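Local coordinates for GTP-binding protein (Pyrococcus horikoshii, PDB 1WXQ), which is of unknown cellular role but probably binds GTP and may hydrolyse nucleotide, combining an OBG-type G region with a TGS domain, at residues Ile45-His48 / Pro49-Leu53; Ala226-Asp229 / Glu230-Lys233; Lys197-Gln200 / Asp201-Leu204; Asp181-Glu184 / Ala185-Leu189. All blocks are in the same frame, centred on the assembly; numbering follows the deposited sequence.

How the interactions relate
Interactions 2, 3 and 4 belong to helices, whereas interaction 1 leads the chain out of a sheet. Interaction 1 is the most buried: a histidine and a proline leave strand 39-47 where the G region meets the C-terminal four-stranded sheet. The other three are partly buried, each with an exposed side. Interactions 2 and 3 repeat one solution, a serine capping box that starts a helix, but the side chain answering the serine is an amide in interaction 2 and a carboxylate in interaction 3. Interaction 4 lies inside helix 179-188 and relies on aromatic and apolar side chains. Only interactions 3 and 4 touch, Trp198 CZ2 lying 3.7 Å from Met186 CG.

Interaction 1. Residues Ile45-His48 / Pro49-Leu53; sequences ITDH and PCKEL
An inverse gamma turn centred on Cys50 takes the chain away from the end of strand 39-47, and His48 packs its imidazole against both Pro49 and Cys50 at the start of that turn. CG of His48 stands anti to the backbone N (chi1 178°), which puts the ring beside the carbonyl carbon, on the side from which Pro49 and Cys50 follow. Pro49 CD lies over one face of the imidazole, 3.3 Å from His48 CG. In the plane of the ring, at its edge, Cys50 N donates to His48 ND1 at 2.8 Å, a doubtful bond, since the model sets Cys50 N too near the carbonyl carbon of His48. Cys50 SG comes obliquely to the same ring, 4.1 Å from the His48 centroid.

All this happens where the G-region sheet borders the C-terminal sheet. The backbone of His48 still pairs with Gly67, Tyr64 meets its ring edge-to-face, and Tyr323 of strand 319-325 reaches both His48 and Pro49. Asn387 completes the junction with a hydrogen bond from its ND2 to the carbonyl of Asp47.

Further along, Lys51 bends at chi3 to send NZ back toward Asp47 OD2. At 4.0 Å between NZ of Lys51 and OD2 of Asp47 this is a long, weak salt bridge between the last strand residue and the exposed lysine.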
loop_
_atom_site.group_PDB
_atom_site.type_symbol
_atom_site.label_atom_id
_atom_site.label_comp_id
_atom_site.label_asym_id
_atom_site.label_seq_id
_atom_site.Cartn_x
_atom_site.Cartn_y
_atom_site.Cartn_z
ATOM N N ILE A 45 9.394 7.636 1.417
ATOM C CA ILE A 45 10.068 8.860 1.837
ATOM C C ILE A 45 9.090 9.899 2.392
ATOM O O ILE A 45 8.174 10.354 1.719
ATOM C CB ILE A 45 10.801 9.424 0.619
ATOM C CG1 ILE A 45 11.642 8.323 -0.035
ATOM C CG2 ILE A 45 11.754 10.550 1.056
ATOM C CD1 ILE A 45 12.256 8.768 -1.364
ATOM N N THR A 46 9.395 10.277 3.622
ATOM C CA THR A 46 8.666 11.327 4.315
ATOM C C THR A 46 9.670 11.998 5.256
ATOM O O THR A 46 10.823 11.588 5.320
ATOM C CB THR A 46 7.472 10.738 5.094
ATOM O OG1 THR A 46 6.686 11.798 5.660
ATOM C CG2 THR A 46 7.962 9.804 6.194
ATOM N N ASP A 47 9.252 13.033 5.968
ATOM C CA ASP A 47 10.173 13.724 6.856
ATOM C C ASP A 47 10.694 12.862 7.998
ATOM O O ASP A 47 9.920 12.387 8.821
ATOM C CB ASP A 47 9.520 14.980 7.450
ATOM C CG ASP A 47 9.411 16.117 6.450
ATOM O OD1 ASP A 47 10.331 16.267 5.613
ATOM O OD2 ASP A 47 8.408 16.869 6.518
ATOM N N HIS A 48 12.008 12.662 8.042
ATOM C CA HIS A 48 12.613 11.889 9.122
ATOM C C HIS A 48 12.533 12.766 10.369
ATOM O O HIS A 48 12.819 13.960 10.315
ATOM C CB HIS A 48 14.080 11.563 8.821
ATOM C CG HIS A 48 14.764 10.807 9.920
ATOM N ND1 HIS A 48 14.864 11.293 11.208
ATOM C CD2 HIS A 48 15.346 9.585 9.934
ATOM C CE1 HIS A 48 15.477 10.401 11.966
ATOM N NE2 HIS A 48 15.780 9.355 11.218
ATOM N N PRO A 49 12.146 12.183 11.511
ATOM C CA PRO A 49 12.000 12.895 12.782
ATOM C C PRO A 49 13.092 13.950 13.012
ATOM O O PRO A 49 12.930 14.896 13.773
ATOM C CB PRO A 49 12.010 11.867 13.913
ATOM C CG PRO A 49 12.291 10.494 13.313
ATOM C CD PRO A 49 12.014 10.755 11.758
ATOM N N CYS A 50 14.254 13.741 12.364
ATOM C CA CYS A 50 15.367 14.646 12.617
ATOM C C CYS A 50 15.246 15.945 11.841
ATOM O O CYS A 50 16.066 16.277 10.990
ATOM C CB CYS A 50 16.674 13.923 12.278
ATOM S SG CYS A 50 17.138 12.735 13.552
ATOM N N LYS A 51 14.147 16.672 12.140
ATOM C CA LYS A 51 14.001 18.071 11.750
ATOM C C LYS A 51 13.521 18.959 12.911
ATOM O O LYS A 51 12.573 19.727 12.789
ATOM C CB LYS A 51 12.984 18.117 10.609
ATOM C CG LYS A 51 13.229 19.284 9.655
ATOM C CD LYS A 51 12.145 19.385 8.585
ATOM C CE LYS A 51 10.852 20.008 9.121
ATOM N NZ LYS A 51 9.923 20.234 8.019
ATOM N N GLU A 52 14.187 18.829 14.081
ATOM C CA GLU A 52 13.771 19.631 15.224
ATOM C C GLU A 52 14.865 19.697 16.293
ATOM O O GLU A 52 15.528 20.707 16.490
ATOM C CB GLU A 52 12.517 18.996 15.816
ATOM C CG GLU A 52 12.003 19.756 17.046
ATOM C CD GLU A 52 10.755 19.080 17.569
ATOM O OE1 GLU A 52 10.199 19.555 18.549
ATOM O OE2 GLU A 52 10.349 18.076 16.987
ATOM N N LEU A 53 15.014 18.576 17.024
ATOM C CA LEU A 53 16.034 18.526 18.063
ATOM C C LEU A 53 17.065 17.431 17.785
ATOM O O LEU A 53 18.155 17.410 18.343
ATOM C CB LEU A 53 15.350 18.245 19.398
ATOM C CG LEU A 53 16.331 18.159 20.563
ATOM C CD1 LEU A 53 15.636 17.889 21.899
ATOM C CD2 LEU A 53 17.352 17.037 20.375
#

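Interaction 2. Residues Ala226-Asp229 / Glu230-Lys233; sequences AASD and EQIK
Ser228 and Gln231 face each other across the first turn of helix 229-241, each side chain reaching for the other's backbone. The Ser228 hydroxyl is tucked between its backbone N and its carbonyl carbon (chi1 68°), which aims OG at the helix start, where Gln231 N donates to it at 3.1 Å. Gln231, extended beyond CG, reaches back to the serine, and its amide oxygen takes two donors. Ser228 N comes to OE1 of Gln231 in the carbonyl plane at 3.2 Å, almost perfectly straight at 178°. The Ser228 hydroxyl also donates to Gln231 OE1, at 3.3 Å, but from above the amide plane.

This pair of reciprocal bonds is a capping box, with Ser228 as N-cap. A leucine in place of Gln231 would probably leave Ser228 N without its acceptor and take from the serine hydroxyl the oxygen it donates to. Next along the helix, Ile232 N bonds to Ser228 O at 3.0 Å, while Ala227 CB sits 4.3 Å from Ile232 CG1. Asp229 turns off to a salt bridge with Arg299, whose NH2 also donates to the carbonyl of Ala227.

The segment directly follows an Asn-Lys-Ala-Asp sequence that fits the G4 (NKxD) motif, which in such GTPases reads the guanine base. The box itself is neutral: the N-H groups of the N-cap and of the third helical residue find acceptors without a formal charge.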
loop_
_atom_site.group_PDB
_atom_site.type_symbol
_atom_site.label_atom_id
_atom_site.label_comp_id
_atom_site.label_asym_id
_atom_site.label_seq_id
_atom_site.Cartn_x
_atom_site.Cartn_y
_atom_site.Cartn_z
ATOM N N ALA A 226 3.452 12.299 -22.119
ATOM C CA ALA A 226 3.012 12.239 -23.508
ATOM C C ALA A 226 1.508 12.500 -23.619
ATOM O O ALA A 226 0.922 12.391 -24.704
ATOM C CB ALA A 226 3.356 10.875 -24.111
ATOM N N ALA A 227 0.881 12.854 -22.503
ATOM C CA ALA A 227 -0.556 13.106 -22.512
ATOM C C ALA A 227 -0.869 14.545 -22.160
ATOM O O ALA A 227 -0.025 15.260 -21.631
ATOM C CB ALA A 227 -1.254 12.162 -21.545
ATOM N N SER A 228 -2.084 14.973 -22.468
ATOM C CA SER A 228 -2.500 16.335 -22.177
ATOM C C SER A 228 -3.158 16.434 -20.795
ATOM O O SER A 228 -3.727 15.461 -20.304
ATOM C CB SER A 228 -3.503 16.804 -23.225
ATOM O OG SER A 228 -4.708 16.066 -23.088
ATOM N N ASP A 229 -3.079 17.621 -20.196
ATOM C CA ASP A 229 -3.682 17.897 -18.898
ATOM C C ASP A 229 -5.160 17.507 -18.894
ATOM O O ASP A 229 -5.698 17.046 -17.887
ATOM C CB ASP A 229 -3.565 19.385 -18.573
ATOM C CG ASP A 229 -2.144 19.820 -18.322
ATOM O OD1 ASP A 229 -1.263 18.950 -18.145
ATOM O OD2 ASP A 229 -1.918 21.043 -18.290
ATOM N N GLU A 230 -5.808 17.709 -20.037
ATOM C CA GLU A 230 -7.213 17.378 -20.235
ATOM C C GLU A 230 -7.457 15.874 -20.100
ATOM O O GLU A 230 -8.407 15.417 -19.477
ATOM C CB GLU A 230 -7.619 17.848 -21.632
ATOM C CG GLU A 230 -9.088 17.558 -21.941
ATOM C CD GLU A 230 -9.476 18.257 -23.225
ATOM O OE1 GLU A 230 -8.780 18.087 -24.217
ATOM O OE2 GLU A 230 -10.475 18.973 -23.221
ATOM N N GLN A 231 -6.574 15.096 -20.752
ATOM C CA GLN A 231 -6.685 13.646 -20.675
ATOM C C GLN A 231 -6.485 13.145 -19.244
ATOM O O GLN A 231 -7.207 12.289 -18.750
ATOM C CB GLN A 231 -5.625 13.037 -21.593
ATOM C CG GLN A 231 -6.219 12.494 -22.892
ATOM C CD GLN A 231 -5.119 12.327 -23.915
ATOM O OE1 GLN A 231 -4.060 12.930 -23.856
ATOM N NE2 GLN A 231 -5.423 11.462 -24.902
ATOM N N ILE A 232 -5.433 13.689 -18.604
ATOM C CA ILE A 232 -5.116 13.268 -17.243
ATOM C C ILE A 232 -6.231 13.636 -16.261
ATOM O O ILE A 232 -6.757 12.798 -15.540
ATOM C CB ILE A 232 -3.810 13.945 -16.828
ATOM C CG1 ILE A 232 -2.641 13.377 -17.637
ATOM C CG2 ILE A 232 -3.528 13.671 -15.339
ATOM C CD1 ILE A 232 -1.369 14.212 -17.485
ATOM N N LYS A 233 -6.568 14.927 -16.242
ATOM C CA LYS A 233 -7.594 15.472 -15.352
ATOM C C LYS A 233 -8.919 14.744 -15.520
ATOM O O LYS A 233 -9.702 14.639 -14.583
ATOM C CB LYS A 233 -7.800 16.971 -15.616
ATOM C CG LYS A 233 -8.827 17.620 -14.693
ATOM C CD LYS A 233 -9.145 19.086 -15.042
ATOM C CE LYS A 233 -8.207 20.077 -14.366
ATOM N NZ LYS A 233 -6.800 20.025 -14.884
#

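Interaction 3. Residues Lys197-Gln200 / Asp201-Leu204; sequences KWSQ and DDLL
The indole of Trp198 meets Leu203 at its edge, near the ring plane: CE3 of Trp198 lies 3.8 Å from Leu203 CD2, and the two side chains cross at about a right angle. Around the same indole, Trp150 meets it with planes at about 30°, Phe206 packs edge-to-face, and NE1 is held by the carbonyl of Pro192. The amide of Gln200 also comes to Leu203, OE1 of Gln200 lying 3.7 Å from Leu203 CD1, while that oxygen is bonded to Tyr143 and Ser147 of helix 127-147.

The third flat group, the carboxylate of Asp202, turns back toward the residues before the helix. Its OD2 accepts from Ser199 N, a bond modelled so short that its length is doubtful, and takes a weak bond from the Ser199 hydroxyl at 2.9 Å between OG and OD2. With chi1 at 80°, Ser199 carries OG between its backbone N and carbonyl carbon, where Asp202 N reaches it at 3.2 Å. An alanine in place of Ser199 would keep the backbone bond to Asp202 OD2 but is likely to leave Asp202 N without its side-chain acceptor. Leu203 N then bonds to Ser199 O at 3.0 Å.

Ser199 and Asp202 each accept from the other's backbone N-H: this is the capping box of a helix N-terminus, here starting helix 200-214, and Trp198 against Leu203 is the hydrophobic staple that flanks it.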
loop_
_atom_site.group_PDB
_atom_site.type_symbol
_atom_site.label_atom_id
_atom_site.label_comp_id
_atom_site.label_asym_id
_atom_site.label_seq_id
_atom_site.Cartn_x
_atom_site.Cartn_y
_atom_site.Cartn_z
ATOM N N LYS A 197 -28.120 -18.973 4.777
ATOM C CA LYS A 197 -29.062 -17.940 4.357
ATOM C C LYS A 197 -28.458 -17.024 3.274
ATOM O O LYS A 197 -29.183 -16.302 2.597
ATOM C CB LYS A 197 -29.493 -17.090 5.559
ATOM C CG LYS A 197 -30.409 -17.841 6.510
ATOM C CD LYS A 197 -31.015 -19.096 5.902
ATOM C CE LYS A 197 -31.466 -20.052 7.003
ATOM N NZ LYS A 197 -32.850 -19.778 7.507
ATOM N N TRP A 198 -27.134 -17.056 3.124
ATOM C CA TRP A 198 -26.434 -16.236 2.127
ATOM C C TRP A 198 -26.791 -16.610 0.691
ATOM O O TRP A 198 -26.802 -17.795 0.340
ATOM C CB TRP A 198 -24.910 -16.375 2.293
ATOM C CG TRP A 198 -24.338 -15.616 3.468
ATOM C CD1 TRP A 198 -24.905 -15.476 4.707
ATOM C CD2 TRP A 198 -23.077 -14.930 3.525
ATOM N NE1 TRP A 198 -24.078 -14.750 5.524
ATOM C CE2 TRP A 198 -22.949 -14.403 4.830
ATOM C CE3 TRP A 198 -22.040 -14.713 2.603
ATOM C CZ2 TRP A 198 -21.821 -13.669 5.239
ATOM C CZ3 TRP A 198 -20.923 -13.986 3.007
ATOM C CH2 TRP A 198 -20.825 -13.475 4.315
ATOM N N SER A 199 -27.064 -15.594 -0.136
ATOM C CA SER A 199 -27.393 -15.803 -1.542
ATOM C C SER A 199 -26.168 -15.500 -2.415
ATOM O O SER A 199 -25.168 -14.997 -1.924
ATOM C CB SER A 199 -28.552 -14.901 -1.970
ATOM O OG SER A 199 -28.121 -13.574 -2.243
ATOM N N GLN A 200 -26.244 -15.816 -3.705
ATOM C CA GLN A 200 -25.126 -15.552 -4.605
ATOM C C GLN A 200 -24.861 -14.064 -4.649
ATOM O O GLN A 200 -23.715 -13.637 -4.693
ATOM C CB GLN A 200 -25.426 -16.078 -6.007
ATOM C CG GLN A 200 -25.427 -17.577 -6.052
ATOM C CD GLN A 200 -24.106 -18.163 -5.585
ATOM O OE1 GLN A 200 -23.053 -17.541 -5.740
ATOM N NE2 GLN A 200 -24.155 -19.359 -4.997
ATOM N N ASP A 201 -25.932 -13.280 -4.621
ATOM C CA ASP A 201 -25.808 -11.832 -4.641
ATOM C C ASP A 201 -25.020 -11.393 -3.436
ATOM O O ASP A 201 -24.206 -10.465 -3.528
ATOM C CB ASP A 201 -27.180 -11.167 -4.629
ATOM C CG ASP A 201 -27.884 -11.276 -5.967
ATOM O OD1 ASP A 201 -27.584 -10.473 -6.892
ATOM O OD2 ASP A 201 -28.732 -12.183 -6.095
ATOM N N ASP A 202 -25.268 -12.060 -2.310
ATOM C CA ASP A 202 -24.562 -11.756 -1.065
ATOM C C ASP A 202 -23.080 -12.074 -1.212
ATOM O O ASP A 202 -22.219 -11.320 -0.780
ATOM C CB ASP A 202 -25.128 -12.586 0.092
ATOM C CG ASP A 202 -26.613 -12.361 0.298
ATOM O OD1 ASP A 202 -27.045 -11.202 0.239
ATOM O OD2 ASP A 202 -27.348 -13.345 0.529
ATOM N N LEU A 203 -22.790 -13.199 -1.840
ATOM C CA LEU A 203 -21.421 -13.607 -2.029
ATOM C C LEU A 203 -20.599 -12.655 -2.904
ATOM O O LEU A 203 -19.514 -12.209 -2.507
ATOM C CB LEU A 203 -21.395 -15.019 -2.588
ATOM C CG LEU A 203 -21.677 -16.102 -1.551
ATOM C CD1 LEU A 203 -21.898 -17.456 -2.223
ATOM C CD2 LEU A 203 -20.500 -16.159 -0.605
ATOM N N LEU A 204 -21.112 -12.335 -4.085
ATOM C CA LEU A 204 -20.397 -11.435 -4.986
ATOM C C LEU A 204 -20.225 -10.063 -4.305
ATOM O O LEU A 204 -19.134 -9.462 -4.318
ATOM C CB LEU A 204 -21.173 -11.299 -6.296
ATOM C CG LEU A 204 -20.601 -10.307 -7.292
ATOM C CD1 LEU A 204 -19.137 -10.590 -7.490
ATOM C CD2 LEU A 204 -21.354 -10.420 -8.619
#

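Interaction 4. Residues Asp181-Glu184 / Ala185-Leu189; sequences DVWE and AMHKL
Helix 179-188 contributes its last two turns here, with Trp183 and His187 one turn apart on an exposed side and Val182 and Met186 one turn apart on a buried one. CG is anti to the backbone N in both aromatic residues, chi1 -170° in Trp183 and 177° in His187, which, four residues apart on the helix, sets the two side chains alongside each other, pointing the same way. Their ring planes differ by 26° but are slid apart and barely overlap, meeting at CH2 of Trp183 and CD2 of His187, 3.3 Å apart. What does lie over the indole face is His187 CB, a CH-pi contact at 4.1 Å from that CB to the centroid of the six-membered Trp183 ring.

On the inner side, Val182 CG1 touches the selenium of Met186 (built as selenomethionine) at 4.1 Å, and Ala185 packs on Phe206 and Glu209 of helix 200-214. Backbone bonds tie these turns together, among them Met186 N to Val182 O at 3.1 Å. Lys188 makes a long, weak ion pair with Glu209, with the like charge of Arg212 close by.

Between the side chains of the helix, then, the cohesion is dispersion and CH-pi contact, while the backbone bonds carry the polar part.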
loop_
_atom_site.group_PDB
_atom_site.type_symbol
_atom_site.label_atom_id
_atom_site.label_comp_id
_atom_site.label_asym_id
_atom_site.label_seq_id
_atom_site.Cartn_x
_atom_site.Cartn_y
_atom_site.Cartn_z
ATOM N N ASP A 181 -11.747 -8.109 9.208
ATOM C CA ASP A 181 -12.170 -7.615 7.897
ATOM C C ASP A 181 -13.493 -8.289 7.553
ATOM O O ASP A 181 -14.420 -7.655 7.044
ATOM C CB ASP A 181 -11.129 -7.934 6.808
ATOM C CG ASP A 181 -9.755 -7.345 7.102
ATOM O OD1 ASP A 181 -9.678 -6.195 7.575
ATOM O OD2 ASP A 181 -8.741 -8.028 6.845
ATOM N N VAL A 182 -13.570 -9.582 7.849
ATOM C CA VAL A 182 -14.768 -10.362 7.588
ATOM C C VAL A 182 -15.918 -9.828 8.429
ATOM O O VAL A 182 -17.027 -9.632 7.932
ATOM C CB VAL A 182 -14.562 -11.850 7.939
ATOM C CG1 VAL A 182 -15.850 -12.599 7.765
ATOM C CG2 VAL A 182 -13.464 -12.454 7.069
ATOM N N TRP A 183 -15.653 -9.583 9.705
ATOM C CA TRP A 183 -16.689 -9.077 10.593
ATOM C C TRP A 183 -17.322 -7.780 10.069
ATOM O O TRP A 183 -18.538 -7.634 10.036
ATOM C CB TRP A 183 -16.112 -8.833 12.001
ATOM C CG TRP A 183 -17.182 -8.559 12.984
ATOM C CD1 TRP A 183 -17.906 -9.482 13.682
ATOM C CD2 TRP A 183 -17.783 -7.291 13.255
ATOM N NE1 TRP A 183 -18.934 -8.871 14.362
ATOM C CE2 TRP A 183 -18.882 -7.522 14.116
ATOM C CE3 TRP A 183 -17.507 -5.979 12.848
ATOM C CZ2 TRP A 183 -19.705 -6.493 14.576
ATOM C CZ3 TRP A 183 -18.328 -4.954 13.304
ATOM C CH2 TRP A 183 -19.414 -5.221 14.160
ATOM N N GLU A 184 -16.482 -6.838 9.669
ATOM C CA GLU A 184 -16.934 -5.547 9.169
ATOM C C GLU A 184 -17.697 -5.640 7.869
ATOM O O GLU A 184 -18.744 -5.023 7.721
ATOM C CB GLU A 184 -15.748 -4.609 8.949
ATOM C CG GLU A 184 -14.934 -4.318 10.183
ATOM C CD GLU A 184 -13.727 -3.463 9.865
ATOM O OE1 GLU A 184 -13.148 -3.676 8.775
ATOM O OE2 GLU A 184 -13.350 -2.598 10.694
ATOM N N ALA A 185 -17.158 -6.389 6.918
ATOM C CA ALA A 185 -17.804 -6.522 5.623
ATOM C C ALA A 185 -19.223 -7.024 5.824
ATOM O O ALA A 185 -20.186 -6.437 5.325
ATOM C CB ALA A 185 -17.016 -7.481 4.753
HETATM N N MSE A 186 -19.347 -8.107 6.578
HETATM C CA MSE A 186 -20.649 -8.686 6.850
HETATM C C MSE A 186 -21.561 -7.666 7.504
HETATM O O MSE A 186 -22.713 -7.477 7.092
HETATM C CB MSE A 186 -20.506 -9.886 7.773
HETATM C CG MSE A 186 -19.887 -11.088 7.128
HETATM SE SE MSE A 186 -19.929 -12.554 8.366
HETATM C CE MSE A 186 -21.734 -12.342 9.024
ATOM N N HIS A 187 -21.030 -7.024 8.540
ATOM C CA HIS A 187 -21.768 -6.024 9.300
ATOM C C HIS A 187 -22.262 -4.926 8.376
ATOM O O HIS A 187 -23.408 -4.496 8.468
ATOM C CB HIS A 187 -20.862 -5.448 10.400
ATOM C CG HIS A 187 -21.486 -4.345 11.200
ATOM N ND1 HIS A 187 -21.539 -3.041 10.759
ATOM C CD2 HIS A 187 -22.092 -4.356 12.413
ATOM C CE1 HIS A 187 -22.150 -2.296 11.665
ATOM N NE2 HIS A 187 -22.496 -3.071 12.678
ATOM N N LYS A 188 -21.396 -4.505 7.466
ATOM C CA LYS A 188 -21.703 -3.442 6.526
ATOM C C LYS A 188 -22.780 -3.770 5.501
ATOM O O LYS A 188 -23.459 -2.872 5.009
ATOM C CB LYS A 188 -20.427 -3.034 5.805
ATOM C CG LYS A 188 -20.575 -1.846 4.882
ATOM C CD LYS A 188 -19.248 -1.533 4.221
ATOM C CE LYS A 188 -19.408 -0.461 3.162
ATOM N NZ LYS A 188 -18.083 -0.033 2.630
ATOM N N LEU A 189 -22.933 -5.047 5.170
ATOM C CA LEU A 189 -23.922 -5.467 4.186
ATOM C C LEU A 189 -25.041 -6.281 4.829
ATOM O O LEU A 189 -25.632 -7.121 4.130
ATOM C CB LEU A 189 -23.247 -6.304 3.096
ATOM C CG LEU A 189 -22.065 -5.702 2.332
ATOM C CD1 LEU A 189 -21.413 -6.768 1.472
ATOM C CD2 LEU A 189 -22.548 -4.539 1.471
#